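Local coordinates for hexokinase (Schistosoma mansoni, PDB 1BDG) that catalyses the ATP-dependent phosphorylation of glucose and other hexoses to hexose 6-phosphates, the first step of glycolysis, at the alpha-D-glucopyranose site. Coordinates in Å, arbitrary orientation; residue numbers count along the deposited sequence, not the author numbering.

The alpha-D-glucopyranose site. Residues 144-146, 161-162, 196-198, 217, 221-223, 249, 280, 283. With GLC (alpha-D-glucopyranose), chain B.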
# COMPACT_ATOMS: atom_id res chain seq x y z
N SER A 144 -0.59 8.55 -4.24
CA SER A 144 -0.69 7.57 -3.18
C SER A 144 -0.47 8.09 -1.77
O SER A 144 0.33 7.50 -1.02
CB SER A 144 0.30 6.43 -3.42
OG SER A 144 0.32 6.04 -4.77
N PHE A 145 -1.16 9.14 -1.35
CA PHE A 145 -0.94 9.64 0.01
C PHE A 145 -2.23 10.19 0.59
O PHE A 145 -3.18 10.47 -0.15
CB PHE A 145 0.17 10.71 0.02
CG PHE A 145 1.54 10.16 -0.31
CD1 PHE A 145 2.27 9.46 0.63
CD2 PHE A 145 2.06 10.30 -1.59
CE1 PHE A 145 3.50 8.91 0.30
CE2 PHE A 145 3.28 9.75 -1.92
CZ PHE A 145 3.99 9.06 -0.98
N PRO A 146 -2.30 10.32 1.93
CA PRO A 146 -3.50 10.84 2.57
C PRO A 146 -3.65 12.30 2.23
O PRO A 146 -2.73 13.09 2.44
CB PRO A 146 -3.20 10.66 4.05
CG PRO A 146 -1.73 10.86 4.11
CD PRO A 146 -1.25 10.06 2.93
N THR A 161 3.87 9.61 3.78
CA THR A 161 4.02 8.29 4.36
C THR A 161 5.07 7.64 3.48
O THR A 161 5.56 8.26 2.53
CB THR A 161 2.71 7.49 4.29
OG1 THR A 161 2.33 7.29 2.92
CG2 THR A 161 1.60 8.23 5.01
N LYS A 162 5.49 6.43 3.84
CA LYS A 162 6.47 5.70 3.05
C LYS A 162 7.88 6.29 3.03
O LYS A 162 8.40 6.68 4.08
CB LYS A 162 5.93 5.47 1.63
CG LYS A 162 4.82 4.43 1.60
CD LYS A 162 4.31 4.15 0.23
CE LYS A 162 3.29 5.15 -0.20
NZ LYS A 162 2.44 4.60 -1.30
N ASN A 196 -6.50 8.80 -5.07
CA ASN A 196 -5.58 7.96 -4.30
C ASN A 196 -5.43 6.61 -5.08
O ASN A 196 -6.29 6.25 -5.89
CB ASN A 196 -6.18 7.75 -2.91
CG ASN A 196 -5.26 7.00 -1.99
OD1 ASN A 196 -5.41 5.80 -1.78
ND2 ASN A 196 -4.30 7.71 -1.43
N ASP A 197 -4.36 5.87 -4.85
CA ASP A 197 -4.22 4.62 -5.58
C ASP A 197 -5.35 3.63 -5.31
O ASP A 197 -5.86 3.03 -6.24
CB ASP A 197 -2.84 3.96 -5.40
CG ASP A 197 -2.45 3.77 -3.94
OD1 ASP A 197 -3.31 3.75 -3.05
OD2 ASP A 197 -1.25 3.63 -3.68
N THR A 198 -5.80 3.50 -4.06
CA THR A 198 -6.88 2.57 -3.75
C THR A 198 -8.12 2.91 -4.56
O THR A 198 -8.73 2.03 -5.18
CB THR A 198 -7.25 2.65 -2.30
OG1 THR A 198 -7.38 4.02 -1.94
CG2 THR A 198 -6.19 2.00 -1.46
N ILE A 217 -4.86 -2.23 -1.67
CA ILE A 217 -3.46 -2.08 -2.06
C ILE A 217 -2.53 -2.70 -1.02
O ILE A 217 -2.50 -2.27 0.13
CB ILE A 217 -3.04 -0.60 -2.23
CG1 ILE A 217 -3.70 0.02 -3.45
CG2 ILE A 217 -1.54 -0.50 -2.36
CD1 ILE A 217 -3.27 -0.59 -4.77
N GLY A 221 3.08 -0.16 0.34
CA GLY A 221 2.25 0.25 1.46
C GLY A 221 0.87 -0.39 1.39
O GLY A 221 0.48 -0.89 0.35
N THR A 222 0.15 -0.41 2.50
CA THR A 222 -1.17 -1.01 2.52
C THR A 222 -2.23 0.04 2.80
O THR A 222 -1.99 1.02 3.54
CB THR A 222 -1.27 -2.19 3.52
OG1 THR A 222 -2.54 -2.83 3.38
CG2 THR A 222 -1.12 -1.73 4.96
N ASN A 223 -3.37 -0.12 2.15
CA ASN A 223 -4.50 0.79 2.29
C ASN A 223 -5.67 0.23 1.49
O ASN A 223 -5.46 -0.51 0.54
CB ASN A 223 -4.14 2.19 1.79
CG ASN A 223 -5.18 3.21 2.13
OD1 ASN A 223 -6.15 2.92 2.81
ND2 ASN A 223 -4.99 4.43 1.67
N GLU A 249 -7.31 4.86 4.61
CA GLU A 249 -5.97 5.26 5.02
C GLU A 249 -5.71 4.56 6.37
O GLU A 249 -5.33 5.19 7.36
CB GLU A 249 -5.90 6.78 5.10
CG GLU A 249 -4.51 7.38 4.97
CD GLU A 249 -3.80 7.05 3.66
OE1 GLU A 249 -4.24 7.51 2.58
OE2 GLU A 249 -2.76 6.37 3.72
N GLN A 280 1.91 5.26 10.90
CA GLN A 280 1.55 4.12 10.05
C GLN A 280 1.88 2.80 10.70
O GLN A 280 2.36 1.88 10.04
CB GLN A 280 2.22 4.22 8.68
CG GLN A 280 2.05 5.56 7.96
CD GLN A 280 0.67 5.78 7.36
OE1 GLN A 280 0.01 6.76 7.66
NE2 GLN A 280 0.26 4.90 6.47
N GLU A 283 0.49 -0.34 9.00
CA GLU A 283 1.14 -0.57 7.72
C GLU A 283 2.49 -1.24 7.86
O GLU A 283 2.86 -2.09 7.06
CB GLU A 283 1.32 0.74 6.96
CG GLU A 283 2.24 0.61 5.76
CD GLU A 283 2.27 1.84 4.93
OE1 GLU A 283 3.01 2.78 5.29
OE2 GLU A 283 1.56 1.88 3.91
C1 GLC B . 0.55 4.37 2.00
C2 GLC B . -0.14 5.70 1.69
C3 GLC B . -1.55 5.44 1.20
C4 GLC B . -1.50 4.51 -0.00
C5 GLC B . -0.79 3.23 0.39
C6 GLC B . -0.65 2.27 -0.78
O1 GLC B . -0.20 3.70 2.95
O2 GLC B . -0.21 6.51 2.86
O3 GLC B . -2.17 6.66 0.83
O4 GLC B . -2.81 4.23 -0.44
O5 GLC B . 0.53 3.54 0.84
O6 GLC B . 0.50 2.57 -1.55
O HOH W 1 2.41 0.89 -2.24
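Alpha-D-glucopyranose, the sugar substrate, is almost wholly buried in the hexokinase active site. Asp197, the catalytic base of the family, accepts on the syn lone pairs of both carboxylate oxygens: OD1 from GLC O4 at 2.7 Å and OD2 from GLC O6, the phosphoryl acceptor, at 2.9 Å. CG sits in the crowded position between backbone N and carbonyl carbon (chi1 53°), which turns both oxygens toward the O4/O6 edge. Lys162, bent at chi3 (-83°), lays CE and NZ over one pyranose face, and NZ donates to GLC O6 (2.8 Å) and the ring oxygen O5. Asn223 CB lies under the opposite face, and ND2 donates to O4 near its amide plane. A water joins O6 to Gly221 N. Glu249 takes O3 on the syn lone pair of OE1 (2.8 Å), whereas O2 meets OE2 from above the carboxylate plane. Thr161 OG1 pairs with the same O2 at 2.7 Å. At the anomeric end the extended Glu283 receives O1 on OE2 (2.7 Å), also from above. Asn196 sends a nearly straight, in-plane N-H to O3 (169° at H), while Ile217 CG2 packs on C6.

In the second shell, Ser144 OG donates to Asp197 OD2 from above the carboxylate. Thr198 OG1 donates in plane to a lone pair of Asn196 OD1 and Thr198 N from above, which should fix the amide's rotation. Thr222 N donates to the anti lone pair of Glu283 OE2, and Glu249 N to Asn223 OD1 from above the carbonyl plane. The sugar lies in the interdomain cleft, with Ser144, Thr161 and Lys162 of the small subdomain facing the large subdomain: the starts of helices 197-206 and 283-286, strand 222-229 and the loop at Glu249.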